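Local coordinates for protein putrescine aminotransferase (Halomonas elongata DSM 2581, PDB 6GWI) that probably transfers amino groups from amines such as putrescine to carbonyl acceptors with the help of pyridoxal-5'-phosphate, as a class-III aminotransferase, at residues Ala330-Asn333 and Leu334-Glu338; Trp57-Asn60 and Leu61-Arg65; Ser237-Pro240 and Ala241-Lys244; Pro352-Ala355 and Glu356-Ser360; Lys243-Leu246 and Ala247-Ile251. All coordinates share one frame; numbering follows the deposited sequence.

Contact 1 of 5, residues Ala330-Asn333 and Leu334-Glu338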
loop_
_atom_site.group_PDB
_atom_site.type_symbol
_atom_site.label_atom_id
_atom_site.label_comp_id
_atom_site.label_asym_id
_atom_site.label_seq_id
_atom_site.Cartn_x
_atom_site.Cartn_y
_atom_site.Cartn_z
ATOM N N ALA B 330 -7.089 -8.739 11.884
ATOM C CA ALA B 330 -6.740 -7.638 12.775
ATOM C C ALA B 330 -7.684 -7.578 13.970
ATOM O O ALA B 330 -7.245 -7.391 15.113
ATOM C CB ALA B 330 -6.760 -6.320 12.002
ATOM N N LEU B 331 -8.985 -7.719 13.725
ATOM C CA LEU B 331 -9.952 -7.706 14.815
ATOM C C LEU B 331 -9.634 -8.786 15.842
ATOM O O LEU B 331 -9.653 -8.537 17.052
ATOM C CB LEU B 331 -11.363 -7.899 14.262
ATOM C CG LEU B 331 -12.487 -7.994 15.299
ATOM C CD1 LEU B 331 -12.599 -6.710 16.115
ATOM C CD2 LEU B 331 -13.808 -8.319 14.614
ATOM N N LYS B 332 -9.371 -10.007 15.375
ATOM C CA LYS B 332 -9.087 -11.093 16.307
ATOM C C LYS B 332 -7.788 -10.827 17.058
ATOM O O LYS B 332 -7.686 -11.113 18.256
ATOM C CB LYS B 332 -9.019 -12.421 15.558
ATOM C CG LYS B 332 -9.049 -13.650 16.459
ATOM C CD LYS B 332 -10.361 -13.702 17.241
ATOM C CE LYS B 332 -10.798 -15.124 17.544
ATOM N NZ LYS B 332 -11.911 -15.154 18.537
ATOM N N ASN B 333 -6.789 -10.274 16.367
ATOM C CA ASN B 333 -5.531 -9.919 17.015
ATOM C C ASN B 333 -5.757 -8.922 18.147
ATOM O O ASN B 333 -5.251 -9.107 19.261
ATOM C CB ASN B 333 -4.561 -9.356 15.973
ATOM C CG ASN B 333 -3.266 -8.863 16.581
ATOM O OD1 ASN B 333 -2.449 -9.650 17.054
ATOM N ND2 ASN B 333 -3.065 -7.551 16.555
ATOM N N LEU B 334 -6.533 -7.864 17.891
ATOM C CA LEU B 334 -6.822 -6.895 18.944
ATOM C C LEU B 334 -7.575 -7.541 20.105
ATOM O O LEU B 334 -7.277 -7.268 21.272
ATOM C CB LEU B 334 -7.624 -5.721 18.384
ATOM C CG LEU B 334 -6.968 -4.903 17.271
ATOM C CD1 LEU B 334 -7.925 -3.823 16.797
ATOM C CD2 LEU B 334 -5.659 -4.295 17.750
ATOM N N GLU B 335 -8.572 -8.382 19.806
ATOM C CA GLU B 335 -9.335 -9.035 20.866
ATOM C C GLU B 335 -8.435 -9.899 21.743
ATOM O O GLU B 335 -8.618 -9.963 22.965
ATOM C CB GLU B 335 -10.456 -9.882 20.263
ATOM C CG GLU B 335 -11.600 -9.078 19.666
ATOM C CD GLU B 335 -12.504 -9.914 18.773
ATOM O OE1 GLU B 335 -12.131 -11.057 18.436
ATOM O OE2 GLU B 335 -13.589 -9.421 18.397
ATOM N N LEU B 336 -7.471 -10.592 21.131
ATOM C CA LEU B 336 -6.549 -11.427 21.893
ATOM C C LEU B 336 -5.588 -10.572 22.711
ATOM O O LEU B 336 -5.368 -10.834 23.900
ATOM C CB LEU B 336 -5.773 -12.340 20.946
ATOM C CG LEU B 336 -6.583 -13.461 20.297
ATOM C CD1 LEU B 336 -5.779 -14.113 19.187
ATOM C CD2 LEU B 336 -6.998 -14.487 21.338
ATOM N N LEU B 337 -5.009 -9.539 22.091
ATOM C CA LEU B 337 -4.120 -8.646 22.824
ATOM C C LEU B 337 -4.804 -8.115 24.074
ATOM O O LEU B 337 -4.184 -8.016 25.140
ATOM C CB LEU B 337 -3.683 -7.479 21.939
ATOM C CG LEU B 337 -2.599 -7.746 20.897
ATOM C CD1 LEU B 337 -2.516 -6.586 19.915
ATOM C CD2 LEU B 337 -1.263 -7.977 21.574
ATOM N N GLU B 338 -6.088 -7.769 23.957
ATOM C CA GLU B 338 -6.838 -7.221 25.079
ATOM C C GLU B 338 -7.262 -8.312 26.056
ATOM O O GLU B 338 -7.062 -8.179 27.268
ATOM C CB GLU B 338 -8.066 -6.469 24.557
ATOM C CG GLU B 338 -8.837 -5.710 25.623
ATOM C CD GLU B 338 -9.968 -4.880 25.045
ATOM O OE1 GLU B 338 -10.545 -5.289 24.016
ATOM O OE2 GLU B 338 -10.280 -3.816 25.620
#
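Leu-334 follows Ala-330 by one turn of helix 324-339, and its backbone N donates to Ala-330 O at 2.9 Å. Its side chain starts on the same side as its own N, with chi1 at -60°. CG therefore comes to 3.3 Å from Ala-330 O, and the branches go on to Leu-96 and Leu-100 of helix 91-103. Glu-335 comes next and reaches back along the helix surface, lying between Leu-331 and Lys-332. Its carboxylate is shared between these two neighbours. OE2 rests against the branch point of Leu-331, at 3.6 Å from CG. OE1 lies 3.4 Å from CD of Lys-332, whose chain crosses that of the glutamate at about a right angle. Lys-332 NZ stays 4.1 Å from OE1, which is beyond a salt bridge, so the attraction is probably loose. With an alanine at this position, Lys-332 is likely to lose the carboxylate near its ammonium group, and Leu-331 the one that rests against its CG and CD1. Leu-336 repeats the backbone pattern, its N bonding to Lys-332 O. Leu-337 closes the series with a nearly straight bond to Asn-333 O, its N-H pointing at the acceptor at 172°. Its CD1 also touches Asn-333 ND2, at 3.5 Å. The amide end of Asn-333 has its main partner elsewhere, as OD1 bonds to Ser-289 OG. Leu-61, in the loop before helix 66-78, packs on both Asn-333 and Leu-337. Successive i to i+4 bonds and side chains meeting one turn apart are the marks of a regular alpha helix, here packed against helices 66-78 and 91-103.

Contact 2 of 5, residues Trp57-Asn60 and Leu61-Arg65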
loop_
_atom_site.group_PDB
_atom_site.type_symbol
_atom_site.label_atom_id
_atom_site.label_comp_id
_atom_site.label_asym_id
_atom_site.label_seq_id
_atom_site.Cartn_x
_atom_site.Cartn_y
_atom_site.Cartn_z
ATOM N N TRP B 57 9.102 -5.475 13.354
ATOM C CA TRP B 57 8.407 -4.707 14.382
ATOM C C TRP B 57 6.913 -5.011 14.475
ATOM O O TRP B 57 6.154 -4.180 14.986
ATOM C CB TRP B 57 8.526 -3.185 14.184
ATOM C CG TRP B 57 9.854 -2.603 13.827
ATOM C CD1 TRP B 57 10.427 -2.564 12.589
ATOM C CD2 TRP B 57 10.748 -1.907 14.703
ATOM N NE1 TRP B 57 11.632 -1.907 12.645
ATOM C CE2 TRP B 57 11.852 -1.494 13.933
ATOM C CE3 TRP B 57 10.726 -1.600 16.069
ATOM C CZ2 TRP B 57 12.928 -0.798 14.481
ATOM C CZ3 TRP B 57 11.796 -0.908 16.611
ATOM C CH2 TRP B 57 12.881 -0.515 15.818
ATOM N N CYS B 58 6.442 -6.160 13.985
ATOM C CA CYS B 58 5.007 -6.327 13.777
ATOM C C CYS B 58 4.386 -7.598 14.345
ATOM O O CYS B 58 3.182 -7.579 14.618
ATOM C CB CYS B 58 4.681 -6.252 12.276
ATOM S SG CYS B 58 5.601 -7.414 11.268
ATOM N N VAL B 59 5.137 -8.684 14.542
ATOM C CA VAL B 59 4.541 -9.948 14.977
ATOM C C VAL B 59 4.393 -9.958 16.496
ATOM O O VAL B 59 5.121 -10.663 17.205
ATOM C CB VAL B 59 5.371 -11.154 14.491
ATOM C CG1 VAL B 59 4.644 -12.459 14.797
ATOM C CG2 VAL B 59 5.667 -11.041 12.992
ATOM N N ASN B 60 3.423 -9.193 17.004
ATOM C CA ASN B 60 3.336 -8.964 18.442
ATOM C C ASN B 60 2.901 -10.218 19.191
ATOM O O ASN B 60 3.446 -10.529 20.256
ATOM C CB ASN B 60 2.373 -7.811 18.723
ATOM C CG ASN B 60 2.960 -6.460 18.357
ATOM O OD1 ASN B 60 4.089 -6.369 17.872
ATOM N ND2 ASN B 60 2.195 -5.402 18.594
ATOM N N LEU B 61 1.924 -10.951 18.659
ATOM C CA LEU B 61 1.466 -12.179 19.297
ATOM C C LEU B 61 2.319 -13.393 18.939
ATOM O O LEU B 61 1.926 -14.522 19.257
ATOM C CB LEU B 61 0.007 -12.450 18.936
ATOM C CG LEU B 61 -1.019 -11.493 19.547
ATOM C CD1 LEU B 61 -2.422 -11.929 19.155
ATOM C CD2 LEU B 61 -0.889 -11.403 21.067
ATOM N N GLY B 62 3.466 -13.192 18.298
ATOM C CA GLY B 62 4.343 -14.293 17.964
ATOM C C GLY B 62 3.801 -15.161 16.851
ATOM O O GLY B 62 2.676 -14.959 16.382
ATOM N N TYR B 63 4.597 -16.124 16.410
ATOM C CA TYR B 63 4.189 -17.011 15.335
ATOM C C TYR B 63 3.415 -18.195 15.904
ATOM O O TYR B 63 3.640 -18.623 17.041
ATOM C CB TYR B 63 5.412 -17.495 14.552
ATOM C CG TYR B 63 6.286 -16.373 14.013
ATOM C CD1 TYR B 63 6.019 -15.784 12.782
ATOM C CD2 TYR B 63 7.381 -15.909 14.734
ATOM C CE1 TYR B 63 6.814 -14.764 12.286
ATOM C CE2 TYR B 63 8.180 -14.887 14.246
ATOM C CZ TYR B 63 7.891 -14.320 13.022
ATOM O OH TYR B 63 8.682 -13.306 12.530
ATOM N N GLY B 64 2.513 -18.735 15.091
ATOM C CA GLY B 64 1.763 -19.917 15.464
ATOM C C GLY B 64 0.484 -19.686 16.235
ATOM O O GLY B 64 0.010 -20.614 16.900
ATOM N N ARG B 65 -0.107 -18.495 16.163
ATOM C CA ARG B 65 -1.368 -18.228 16.859
ATOM C C ARG B 65 -2.511 -18.831 16.050
ATOM O O ARG B 65 -2.936 -18.275 15.034
ATOM C CB ARG B 65 -1.582 -16.734 17.078
ATOM C CG ARG B 65 -0.666 -16.089 18.110
ATOM C CD ARG B 65 -0.767 -16.769 19.485
ATOM N NE ARG B 65 -2.138 -16.830 20.002
ATOM C CZ ARG B 65 -2.570 -16.238 21.118
ATOM N NH1 ARG B 65 -1.753 -15.517 21.875
ATOM N NH2 ARG B 65 -3.837 -16.372 21.483
#
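Val-59 O accepts the backbone N of Gly-62 at 3.2 Å, and this bond closes a type I beta turn from Val-59 to Gly-62. The turn lies in the loop between helix 54-57 and helix 66-78. The N-H points fairly well at the oxygen, at 155°, but the donor stands above the carbonyl plane, 65° out of it. Just before this turn the chain makes a second bend. Val-59 is the centre of an inverse gamma turn, closed by a weak bond from Asn-60 N to Cys-58 O. Tyr-63 then folds back over the turn, so that its ring meets the side chain of Val-59. The two side chains cross at about a right angle. Val-59 has CG1 opposite its backbone N (chi1 -173°) and CG2 opposite its carbonyl carbon, which sets both methyls against the ring. CG1 stands over the middle of the ring face, 4.0 Å from the centroid of Tyr-63, in a CH-pi contact. The hydroxyl of Tyr-63 is held by Asp-51. Around the turn, Tyr-291 OH bonds to both Gly-62 O and Arg-65 N, and Ser-289 OG bonds to Leu-61 N. Tyr-81 of the second subunit packs on Val-59 and Tyr-63, so the turn lies at the dimer interface. The side chain of Asn-60 is about 12 Å from the bound pyridoxal-5'-phosphate. The other methyl of Val-59, CG2, lies on the same side of the ring plane as CG1 but shifted to the hydroxyl end, 3.8 Å from Tyr-63 OH and 4.0 Å from Tyr-63 CE1.

Contact 3 of 5, residues Ser237-Pro240 and Ala241-Lys244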
loop_
_atom_site.group_PDB
_atom_site.type_symbol
_atom_site.label_atom_id
_atom_site.label_comp_id
_atom_site.label_asym_id
_atom_site.label_seq_id
_atom_site.Cartn_x
_atom_site.Cartn_y
_atom_site.Cartn_z
ATOM N N SER B 237 11.940 15.409 28.841
ATOM C CA SER B 237 11.562 16.805 28.668
ATOM C C SER B 237 11.021 17.110 27.276
ATOM O O SER B 237 10.412 18.168 27.083
ATOM C CB SER B 237 12.767 17.706 28.945
ATOM O OG SER B 237 13.792 17.477 27.991
ATOM N N TYR B 238 11.226 16.218 26.307
ATOM C CA TYR B 238 10.969 16.568 24.915
ATOM C C TYR B 238 9.480 16.758 24.650
ATOM O O TYR B 238 9.048 17.829 24.210
ATOM C CB TYR B 238 11.556 15.498 23.992
ATOM C CG TYR B 238 11.272 15.737 22.525
ATOM C CD1 TYR B 238 11.914 16.754 21.830
ATOM C CD2 TYR B 238 10.369 14.937 21.834
ATOM C CE1 TYR B 238 11.659 16.972 20.487
ATOM C CE2 TYR B 238 10.109 15.145 20.490
ATOM C CZ TYR B 238 10.754 16.163 19.822
ATOM O OH TYR B 238 10.493 16.367 18.487
ATOM N N TRP B 239 8.679 15.730 24.899
ATOM C CA TRP B 239 7.285 15.787 24.481
ATOM C C TRP B 239 6.479 16.800 25.288
ATOM O O TRP B 239 5.595 17.457 24.721
ATOM C CB TRP B 239 6.646 14.398 24.556
ATOM C CG TRP B 239 6.924 13.582 23.318
ATOM C CD1 TRP B 239 7.634 12.418 23.239
ATOM C CD2 TRP B 239 6.519 13.896 21.979
ATOM N NE1 TRP B 239 7.683 11.981 21.936
ATOM C CE2 TRP B 239 7.007 12.871 21.143
ATOM C CE3 TRP B 239 5.786 14.941 21.406
ATOM C CZ2 TRP B 239 6.785 12.861 19.767
ATOM C CZ3 TRP B 239 5.565 14.927 20.041
ATOM C CH2 TRP B 239 6.065 13.895 19.236
ATOM N N PRO B 240 6.731 16.965 26.594
ATOM C CA PRO B 240 6.055 18.061 27.311
ATOM C C PRO B 240 6.358 19.420 26.713
ATOM O O PRO B 240 5.467 20.273 26.622
ATOM C CB PRO B 240 6.603 17.938 28.741
ATOM C CG PRO B 240 6.982 16.507 28.872
ATOM C CD PRO B 240 7.526 16.129 27.512
ATOM N N ALA B 241 7.609 19.646 26.304
ATOM C CA ALA B 241 7.961 20.908 25.664
ATOM C C ALA B 241 7.337 21.017 24.275
ATOM O O ALA B 241 6.930 22.110 23.862
ATOM C CB ALA B 241 9.482 21.050 25.597
ATOM N N VAL B 242 7.244 19.905 23.536
ATOM C CA VAL B 242 6.574 19.951 22.237
ATOM C C VAL B 242 5.114 20.355 22.410
ATOM O O VAL B 242 4.578 21.160 21.638
ATOM C CB VAL B 242 6.693 18.599 21.506
ATOM C CG1 VAL B 242 5.798 18.585 20.266
ATOM C CG2 VAL B 242 8.142 18.310 21.120
ATOM N N LYS B 243 4.443 19.792 23.419
ATOM C CA LYS B 243 3.055 20.161 23.672
ATOM C C LYS B 243 2.935 21.653 23.944
ATOM O O LYS B 243 1.940 22.282 23.565
ATOM C CB LYS B 243 2.505 19.360 24.855
ATOM C CG LYS B 243 2.376 17.867 24.595
ATOM C CD LYS B 243 1.393 17.209 25.557
ATOM C CE LYS B 243 1.938 17.151 26.975
ATOM N NZ LYS B 243 1.088 16.297 27.855
ATOM N N LYS B 244 3.940 22.230 24.598
ATOM C CA LYS B 244 3.935 23.663 24.861
ATOM C C LYS B 244 3.965 24.456 23.562
ATOM O O LYS B 244 3.227 25.438 23.407
ATOM C CB LYS B 244 5.134 24.007 25.748
ATOM C CG LYS B 244 5.028 25.312 26.520
ATOM C CD LYS B 244 5.933 25.310 27.757
ATOM C CE LYS B 244 7.417 25.321 27.402
ATOM N NZ LYS B 244 7.837 26.600 26.762
#
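The Tyr-238 ring carries the CG2 methyl of Val-242 on one face, and at its edge, in its plane, lies NE1 of Trp-239. The methyl is 3.7 Å from the centroid of the Tyr-238 ring and 15° off its normal, a CH-pi contact. It is displaced toward the phenol end, with CZ of Tyr-238 its closest ring atom at 3.6 Å. The Trp-239 indole is met in turn by the rim of Tyr-238, whose CE2 stands 3.9 Å above the indole plane, over its centre. Val-242 thus touches both rings, one with each methyl. Its CG1 reaches CZ3 of Trp-239 at 3.7 Å, and these two side chains run side by side in the same direction. The branches are parted by the valine torsion: CG1 lies opposite the backbone N (chi1 171°), while CG2 lies opposite the carbonyl carbon and nearer the tyrosine. All this happens in the first turns of helix 238-248, the helix of the beta-alpha-beta unit that joins strands 217-222 and 252-255. Phe-220 of strand 217-222 touches Tyr-238, Trp-239 and Val-242, so this face of the helix is turned to the sheet. The polar atoms of the rings have partners elsewhere: Tyr-238 OH bonds to Arg-146, and Trp-239 NE1 to Pro-224 O. Helical backbone bonds run alongside. Val-242 N donates to Tyr-238 O at 2.8 Å, and Lys-243 N to Trp-239 O at 2.9 Å. Pro-240 has no N-H to give, but its O accepts from Lys-244 N. Ala-241 turns to Ala-202 of helix 194-212, and its CB lies 3.4 Å from Ser-237 O.

Contact 4 of 5, residues Pro352-Ala355 and Glu356-Ser360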
loop_
_atom_site.group_PDB
_atom_site.type_symbol
_atom_site.label_atom_id
_atom_site.label_comp_id
_atom_site.label_asym_id
_atom_site.label_seq_id
_atom_site.Cartn_x
_atom_site.Cartn_y
_atom_site.Cartn_z
ATOM N N PRO B 352 9.704 -4.167 32.215
ATOM C CA PRO B 352 10.657 -4.044 33.329
ATOM C C PRO B 352 11.658 -5.182 33.393
ATOM O O PRO B 352 12.821 -4.955 33.750
ATOM C CB PRO B 352 9.745 -4.016 34.564
ATOM C CG PRO B 352 8.467 -3.431 34.059
ATOM C CD PRO B 352 8.310 -3.964 32.654
ATOM N N TYR B 353 11.254 -6.402 33.036
ATOM C CA TYR B 353 12.187 -7.521 33.088
ATOM C C TYR B 353 13.269 -7.366 32.027
ATOM O O TYR B 353 14.458 -7.563 32.305
ATOM C CB TYR B 353 11.440 -8.840 32.911
ATOM C CG TYR B 353 12.326 -10.048 33.094
ATOM C CD1 TYR B 353 12.639 -10.516 34.361
ATOM C CD2 TYR B 353 12.860 -10.712 31.998
ATOM C CE1 TYR B 353 13.450 -11.617 34.534
ATOM C CE2 TYR B 353 13.673 -11.814 32.161
ATOM C CZ TYR B 353 13.965 -12.262 33.431
ATOM O OH TYR B 353 14.777 -13.361 33.598
ATOM N N LEU B 354 12.874 -7.014 30.801
ATOM C CA LEU B 354 13.855 -6.695 29.769
ATOM C C LEU B 354 14.800 -5.598 30.244
ATOM O O LEU B 354 16.020 -5.690 30.066
ATOM C CB LEU B 354 13.150 -6.270 28.480
ATOM C CG LEU B 354 14.069 -5.719 27.385
ATOM C CD1 LEU B 354 15.038 -6.793 26.904
ATOM C CD2 LEU B 354 13.271 -5.155 26.218
ATOM N N ALA B 355 14.245 -4.541 30.845
ATOM C CA ALA B 355 15.051 -3.392 31.244
ATOM C C ALA B 355 16.196 -3.799 32.162
ATOM O O ALA B 355 17.340 -3.368 31.975
ATOM C CB ALA B 355 14.161 -2.352 31.928
ATOM N N GLU B 356 15.910 -4.628 33.169
ATOM C CA GLU B 356 16.962 -5.031 34.099
ATOM C C GLU B 356 17.960 -5.969 33.430
ATOM O O GLU B 356 19.175 -5.820 33.612
ATOM C CB GLU B 356 16.349 -5.669 35.349
ATOM C CG GLU B 356 15.330 -6.764 35.089
ATOM C CD GLU B 356 14.847 -7.423 36.370
ATOM O OE1 GLU B 356 13.719 -7.114 36.810
ATOM O OE2 GLU B 356 15.606 -8.231 36.949
ATOM N N ARG B 357 17.477 -6.934 32.643
ATOM C CA ARG B 357 18.388 -7.830 31.940
ATOM C C ARG B 357 19.170 -7.074 30.871
ATOM O O ARG B 357 20.364 -7.325 30.667
ATOM C CB ARG B 357 17.608 -8.985 31.311
ATOM C CG ARG B 357 16.913 -9.922 32.299
ATOM C CD ARG B 357 17.875 -10.575 33.286
ATOM N NE ARG B 357 17.274 -11.751 33.914
ATOM C CZ ARG B 357 17.847 -12.476 34.872
ATOM N NH1 ARG B 357 19.047 -12.151 35.335
ATOM N NH2 ARG B 357 17.214 -13.530 35.370
ATOM N N TRP B 358 18.508 -6.145 30.177
ATOM C CA TRP B 358 19.181 -5.323 29.176
ATOM C C TRP B 358 20.265 -4.458 29.809
ATOM O O TRP B 358 21.341 -4.274 29.227
ATOM C CB TRP B 358 18.148 -4.450 28.468
ATOM C CG TRP B 358 18.539 -3.921 27.122
ATOM C CD1 TRP B 358 18.635 -2.609 26.757
ATOM C CD2 TRP B 358 18.843 -4.687 25.950
ATOM N NE1 TRP B 358 18.991 -2.511 25.434
ATOM C CE2 TRP B 358 19.125 -3.772 24.916
ATOM C CE3 TRP B 358 18.910 -6.055 25.674
ATOM C CZ2 TRP B 358 19.467 -4.180 23.631
ATOM C CZ3 TRP B 358 19.256 -6.459 24.397
ATOM C CH2 TRP B 358 19.531 -5.525 23.392
ATOM N N ALA B 359 19.995 -3.911 30.999
ATOM C CA ALA B 359 20.955 -3.045 31.672
ATOM C C ALA B 359 22.205 -3.789 32.124
ATOM O O ALA B 359 23.218 -3.145 32.415
ATOM C CB ALA B 359 20.300 -2.370 32.878
ATOM N N SER B 360 22.159 -5.118 32.201
ATOM C CA SER B 360 23.358 -5.875 32.539
ATOM C C SER B 360 24.404 -5.825 31.433
ATOM O O SER B 360 25.527 -6.295 31.647
ATOM C CB SER B 360 22.993 -7.331 32.838
ATOM O OG SER B 360 22.827 -8.077 31.645
#
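Arg-357 NH2 donates to Tyr-353 OH at 3.0 Å, an i to i+4 side-chain pair on helix 342-359. The hydroxyl lies in the guanidinium plane, at its edge, with an N-H angle of 146°. The tyrosine ring stands almost square to that plane, at 89°. Asp-433 of helix 429-450 completes the group: it forms a salt bridge with Arg-357 NE and a hydrogen bond with Tyr-353 OH. A phenylalanine at Tyr-353 would probably leave Arg-357 NH2 without this acceptor and Asp-433 with one bond fewer. The arginine chain bends at its CB-CG bond (chi2 -59°), which brings the guanidinium round to the hydroxyl, while CG lies over one ring face, 4.1 Å from the Tyr-353 centroid. The backbone bond from Arg-357 N to Tyr-353 O is nearly straight. Farther round the helix, Leu-354 and Trp-358 lie side by side, and both touch Ile-421 of strand 418-421. Leu-354 CD1 is 4.1 Å from Trp-358 CE3. Trp-358 NE1 bonds to Ala-378 O. Farther along, Ala-359 N reaches Ala-355 O at 2.9 Å, and Arg-357 O accepts from both the N and the OG of Ser-360, the latter at 2.8 Å.

Contact 5 of 5, residues Lys243-Leu246 and Ala247-Ile251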
loop_
_atom_site.group_PDB
_atom_site.type_symbol
_atom_site.label_atom_id
_atom_site.label_comp_id
_atom_site.label_asym_id
_atom_site.label_seq_id
_atom_site.Cartn_x
_atom_site.Cartn_y
_atom_site.Cartn_z
ATOM N N LYS B 243 4.443 19.792 23.419
ATOM C CA LYS B 243 3.055 20.161 23.672
ATOM C C LYS B 243 2.935 21.653 23.944
ATOM O O LYS B 243 1.940 22.282 23.565
ATOM C CB LYS B 243 2.505 19.360 24.855
ATOM C CG LYS B 243 2.376 17.867 24.595
ATOM C CD LYS B 243 1.393 17.209 25.557
ATOM C CE LYS B 243 1.938 17.151 26.975
ATOM N NZ LYS B 243 1.088 16.297 27.855
ATOM N N LYS B 244 3.940 22.230 24.598
ATOM C CA LYS B 244 3.935 23.663 24.861
ATOM C C LYS B 244 3.965 24.456 23.562
ATOM O O LYS B 244 3.227 25.438 23.407
ATOM C CB LYS B 244 5.134 24.007 25.748
ATOM C CG LYS B 244 5.028 25.312 26.520
ATOM C CD LYS B 244 5.933 25.310 27.757
ATOM C CE LYS B 244 7.417 25.321 27.402
ATOM N NZ LYS B 244 7.837 26.600 26.762
ATOM N N VAL B 245 4.784 24.021 22.602
ATOM C CA VAL B 245 4.900 24.714 21.321
ATOM C C VAL B 245 3.607 24.600 20.522
ATOM O O VAL B 245 3.113 25.588 19.965
ATOM C CB VAL B 245 6.101 24.155 20.531
ATOM C CG1 VAL B 245 6.120 24.679 19.092
ATOM C CG2 VAL B 245 7.402 24.490 21.243
ATOM N N LEU B 246 3.050 23.390 20.437
ATOM C CA LEU B 246 1.853 23.172 19.633
ATOM C C LEU B 246 0.655 23.952 20.159
ATOM O O LEU B 246 -0.237 24.315 19.384
ATOM C CB LEU B 246 1.521 21.684 19.593
ATOM C CG LEU B 246 2.585 20.789 18.963
ATOM C CD1 LEU B 246 2.194 19.330 19.128
ATOM C CD2 LEU B 246 2.803 21.133 17.498
ATOM N N ALA B 247 0.601 24.189 21.472
ATOM C CA ALA B 247 -0.489 24.959 22.059
ATOM C C ALA B 247 -0.473 26.412 21.608
ATOM O O ALA B 247 -1.513 27.078 21.663
ATOM C CB ALA B 247 -0.417 24.898 23.586
ATOM N N LYS B 248 0.685 26.924 21.195
ATOM C CA LYS B 248 0.802 28.315 20.782
ATOM C C LYS B 248 0.376 28.535 19.337
ATOM O O LYS B 248 0.084 29.676 18.963
ATOM C CB LYS B 248 2.247 28.783 20.974
ATOM C CG LYS B 248 2.646 28.938 22.434
ATOM C CD LYS B 248 4.153 29.076 22.619
ATOM C CE LYS B 248 4.744 30.204 21.791
ATOM N NZ LYS B 248 6.135 30.525 22.228
ATOM N N TYR B 249 0.337 27.478 18.524
ATOM C CA TYR B 249 0.099 27.590 17.090
ATOM C C TYR B 249 -1.030 26.661 16.669
ATOM O O TYR B 249 -1.237 25.600 17.262
ATOM C CB TYR B 249 1.381 27.263 16.310
ATOM C CG TYR B 249 2.543 28.130 16.737
ATOM C CD1 TYR B 249 2.655 29.439 16.294
ATOM C CD2 TYR B 249 3.513 27.647 17.604
ATOM C CE1 TYR B 249 3.707 30.241 16.695
ATOM C CE2 TYR B 249 4.569 28.439 18.009
ATOM C CZ TYR B 249 4.659 29.737 17.554
ATOM O OH TYR B 249 5.709 30.526 17.955
ATOM N N ASP B 250 -1.762 27.073 15.631
ATOM C CA ASP B 250 -2.903 26.310 15.118
ATOM C C ASP B 250 -2.379 25.347 14.055
ATOM O O ASP B 250 -2.412 25.605 12.849
ATOM C CB ASP B 250 -3.973 27.247 14.574
ATOM C CG ASP B 250 -5.274 26.533 14.275
ATOM O OD1 ASP B 250 -5.434 25.375 14.712
ATOM O OD2 ASP B 250 -6.142 27.136 13.608
ATOM N N ILE B 251 -1.889 24.205 14.526
ATOM C CA ILE B 251 -1.232 23.212 13.684
ATOM C C ILE B 251 -1.717 21.831 14.096
ATOM O O ILE B 251 -1.951 21.574 15.280
ATOM C CB ILE B 251 0.301 23.335 13.833
ATOM C CG1 ILE B 251 1.034 22.282 13.010
ATOM C CG2 ILE B 251 0.682 23.237 15.315
ATOM C CD1 ILE B 251 2.547 22.317 13.184
#
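This is the C-terminal end of helix 238-248, where the beta-alpha-beta unit turns from its helix toward strand 252-255. Ala-247 N still makes an i to i+4 bond, to Lys-243 O at 3.1 Å. The pattern then tightens. Lys-248 N donates to Val-245 O, only three residues back, at 3.0 Å. The donor stands above the carbonyl plane, 58° out of it. Tyr-249 N makes a weak bond to Leu-246 O. The tyrosine ring swings back toward the helix end, its CD2 lying 3.2 Å from Val-245 O. A looser touch joins Tyr-249 CE2 to Val-245 CG1 at 4.2 Å. The ring also carries CB of Lys-248 on one face, toward its rim. Glu-206 of helix 194-212 holds the polar ends here: it makes a salt bridge with Lys-248 NZ and a hydrogen bond with Tyr-249 OH. Beyond the ring, Asp-250 is the centre of an inverse gamma turn, closed by a weak bond from Ile-251 N to Tyr-249 O. The bend brings Ile-251 back to Leu-246, where its CG2 meets Leu-246 CD2 at 3.7 Å. CG1 of Ile-251 lies opposite the backbone N (chi1 178°), which leaves the CG2 branch to meet the leucine. Leu-246 goes on to Leu-205, and Ile-251 to Val-217 and Phe-220. A chain that leaves a helix, packs back on it and leads into the next parallel strand is a helix-to-strand junction of an alpha/beta fold.

Overall arrangement
All five contacts are local, each joining adjacent segments, so none closes a long loop. From the N terminus, contact 2 comes first and bends the loop between helices 54-57 and 66-78. Contact 3 lies in the first part of helix 238-248 and contact 5 at its C-terminal part. These two overlap at Lys-243 and Lys-244, with centres about 10 Å apart, and together span the crossover from strand 217-222 to strand 252-255. Contact 1 follows on helix 324-339, and contact 4 on the next helix, 342-359, against the antiparallel sheet. None encloses another. Contacts 1 and 2 touch although far apart in sequence, Leu-61 and Arg-65 packing on helix 324-339. Contact 2 lies across the chain's centre from contacts 3 and 5.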